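Local coordinates for hypothetical protein PH1109 (Pyrococcus horikoshii, PDB 2D59) that is of uncharacterised function but belongs to the CoA-binding domain family, with a Rossmann-like fold built on a five-stranded parallel sheet, at residues Met42-Glu47 with Glu136-Leu141. Residues are numbered along the deposited sequence; the frame is centred on the assembly and turned at random.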
loop_
_atom_site.group_PDB
_atom_site.type_symbol
_atom_site.label_atom_id
_atom_site.label_comp_id
_atom_site.label_asym_id
_atom_site.label_seq_id
_atom_site.Cartn_x
_atom_site.Cartn_y
_atom_site.Cartn_z
ATOM N N MET A 42 7.929 -2.889 -3.926
ATOM C CA MET A 42 8.678 -2.069 -2.982
ATOM C C MET A 42 9.989 -1.591 -3.598
ATOM O O MET A 42 10.369 -0.429 -3.457
ATOM C CB MET A 42 8.976 -2.845 -1.699
ATOM C CG MET A 42 9.681 -2.002 -0.650
ATOM S SD MET A 42 9.768 -2.845 0.945
ATOM C CE MET A 42 10.942 -1.793 1.813
ATOM N N LYS A 43 10.686 -2.493 -4.284
ATOM C CA LYS A 43 11.954 -2.140 -4.906
ATOM C C LYS A 43 11.747 -0.980 -5.879
ATOM O O LYS A 43 12.519 -0.023 -5.895
ATOM C CB LYS A 43 12.529 -3.353 -5.640
ATOM C CG LYS A 43 13.893 -3.117 -6.269
ATOM C CD LYS A 43 14.409 -4.385 -6.934
ATOM C CE LYS A 43 15.741 -4.154 -7.624
ATOM N NZ LYS A 43 16.226 -5.394 -8.290
ATOM N N TYR A 44 10.689 -1.075 -6.677
ATOM C CA TYR A 44 10.363 -0.045 -7.658
ATOM C C TYR A 44 10.066 1.288 -6.973
ATOM O O TYR A 44 10.548 2.340 -7.404
ATOM C CB TYR A 44 9.158 -0.497 -8.494
ATOM C CG TYR A 44 8.692 0.514 -9.518
ATOM C CD1 TYR A 44 7.828 1.549 -9.162
ATOM C CD2 TYR A 44 9.133 0.446 -10.840
ATOM C CE1 TYR A 44 7.412 2.495 -10.100
ATOM C CE2 TYR A 44 8.725 1.385 -11.783
ATOM C CZ TYR A 44 7.868 2.405 -11.407
ATOM O OH TYR A 44 7.479 3.346 -12.336
ATOM N N LEU A 45 9.276 1.244 -5.904
ATOM C CA LEU A 45 8.927 2.462 -5.178
ATOM C C LEU A 45 10.161 3.130 -4.579
ATOM O O LEU A 45 10.304 4.349 -4.636
ATOM C CB LEU A 45 7.905 2.156 -4.079
ATOM C CG LEU A 45 6.532 1.684 -4.568
ATOM C CD1 LEU A 45 5.674 1.276 -3.385
ATOM C CD2 LEU A 45 5.859 2.800 -5.361
ATOM N N LEU A 46 11.060 2.336 -4.005
ATOM C CA LEU A 46 12.269 2.897 -3.424
ATOM C C LEU A 46 13.093 3.568 -4.515
ATOM O O LEU A 46 13.654 4.642 -4.309
ATOM C CB LEU A 46 13.098 1.799 -2.749
ATOM C CG LEU A 46 12.533 1.236 -1.445
ATOM C CD1 LEU A 46 13.376 0.052 -0.985
ATOM C CD2 LEU A 46 12.520 2.321 -0.380
ATOM N N GLU A 47 13.155 2.926 -5.678
ATOM C CA GLU A 47 13.918 3.457 -6.796
ATOM C C GLU A 47 13.273 4.706 -7.388
ATOM O O GLU A 47 13.909 5.435 -8.145
ATOM C CB GLU A 47 14.087 2.384 -7.876
ATOM C CG GLU A 47 14.985 1.231 -7.439
ATOM C CD GLU A 47 14.953 0.051 -8.389
ATOM O OE1 GLU A 47 15.703 -0.921 -8.154
ATOM O OE2 GLU A 47 14.178 0.089 -9.368
ATOM N N GLU A 136 0.553 1.226 -11.891
ATOM C CA GLU A 136 -0.082 2.533 -12.041
ATOM C C GLU A 136 0.960 3.630 -12.220
ATOM O O GLU A 136 0.806 4.520 -13.062
ATOM C CB GLU A 136 -0.959 2.840 -10.820
ATOM C CG GLU A 136 -2.190 1.959 -10.682
ATOM C CD GLU A 136 -3.056 1.970 -11.927
ATOM O OE1 GLU A 136 -2.839 1.119 -12.812
ATOM O OE2 GLU A 136 -3.947 2.840 -12.023
ATOM N N HIS A 137 2.031 3.570 -11.436
ATOM C CA HIS A 137 3.072 4.578 -11.546
ATOM C C HIS A 137 3.694 4.538 -12.936
ATOM O O HIS A 137 3.846 5.568 -13.593
ATOM C CB HIS A 137 4.140 4.356 -10.474
ATOM C CG HIS A 137 5.147 5.459 -10.394
ATOM N ND1 HIS A 137 6.199 5.571 -11.275
ATOM C CD2 HIS A 137 5.250 6.510 -9.547
ATOM C CE1 HIS A 137 6.908 6.644 -10.974
ATOM N NE2 HIS A 137 6.354 7.232 -9.930
ATOM N N GLU A 138 4.037 3.340 -13.392
ATOM C CA GLU A 138 4.636 3.181 -14.710
ATOM C C GLU A 138 3.773 3.736 -15.837
ATOM O O GLU A 138 4.259 4.490 -16.682
ATOM C CB GLU A 138 4.921 1.702 -14.990
ATOM C CG GLU A 138 6.146 1.153 -14.282
ATOM C CD GLU A 138 6.351 -0.330 -14.540
ATOM O OE1 GLU A 138 7.439 -0.848 -14.211
ATOM O OE2 GLU A 138 5.421 -0.978 -15.066
ATOM N N ARG A 139 2.495 3.370 -15.853
ATOM C CA ARG A 139 1.612 3.820 -16.926
ATOM C C ARG A 139 1.099 5.252 -16.809
ATOM O O ARG A 139 0.784 5.880 -17.820
ATOM C CB ARG A 139 0.425 2.859 -17.069
ATOM C CG ARG A 139 -0.668 3.037 -16.039
ATOM C CD ARG A 139 -1.781 2.003 -16.219
ATOM N NE ARG A 139 -2.900 2.282 -15.327
ATOM C CZ ARG A 139 -3.827 3.209 -15.553
ATOM N NH1 ARG A 139 -4.801 3.402 -14.674
ATOM N NH2 ARG A 139 -3.800 3.920 -16.673
ATOM N N LEU A 140 1.028 5.780 -15.592
ATOM C CA LEU A 140 0.525 7.138 -15.403
ATOM C C LEU A 140 1.596 8.212 -15.281
ATOM O O LEU A 140 1.368 9.362 -15.661
ATOM C CB LEU A 140 -0.382 7.194 -14.173
ATOM C CG LEU A 140 -1.644 6.329 -14.238
ATOM C CD1 LEU A 140 -2.341 6.332 -12.883
ATOM C CD2 LEU A 140 -2.573 6.856 -15.320
ATOM N N LEU A 141 2.762 7.847 -14.758
ATOM C CA LEU A 141 3.840 8.813 -14.575
ATOM C C LEU A 141 5.138 8.433 -15.287
ATOM O O LEU A 141 6.062 9.242 -15.375
ATOM C CB LEU A 141 4.106 9.002 -13.080
ATOM C CG LEU A 141 2.951 9.558 -12.238
ATOM C CD1 LEU A 141 3.259 9.416 -10.756
ATOM C CD2 LEU A 141 2.722 11.024 -12.599
#
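Y44 reaches from helix 37-47 to H137 and E138 on helix 133-141, and its side chain carries nearly the whole contact between segments 42-47 and 136-141 of the Rossmann-like fold. Helix 37-47 links strands 24-28 and 51-55 of the parallel sheet, where M42 and L45 pack on both strands; Y44 points toward the C-terminal helix instead. With CG anti to the backbone N (chi1 178°), the ring extends away from its own helix, and tyrosine suits the place because it is long enough to span the gap and ends in a polar group. That hydroxyl is hydrogen-bonded to H137, with OH 2.8 Å from ND1; either atom could be the donor. ND1 lies at the edge of the tyrosine ring, near its plane, and OH meets the imidazole at its edge. The two rings are steeply inclined, 74° between planes with centroids 5.3 Å apart, an oblique pairing in which Y44 CE1 comes 3.5 Å from H137 ND1. Histidine fits here by offering both a ring nitrogen and a flat surface: L141 CB, one helical turn on, sits over one imidazole face. H48 adds a third ring, stacked with Y44 and meeting H137 at a slant.

E138, an exposed residue, adds the rest: an aliphatic CG to pack on the phenol and a charged end suited to solvent. From CG, opposite the carbonyl carbon (chi1 -77°), the chain runs out straight along the phenol; OE1 lies beside the CE2-CD2 side, 3.5 Å from Y44 CE2, the carboxylate nearly perpendicular to the ring. Elsewhere R139 and E136 form a salt bridge, NE to OE1 and NH1 to OE2, which D12 and R131 extend. E138 CG, against the hydroxyl end, makes a close non-bonded approach of 3.2 Å to Y44 OH.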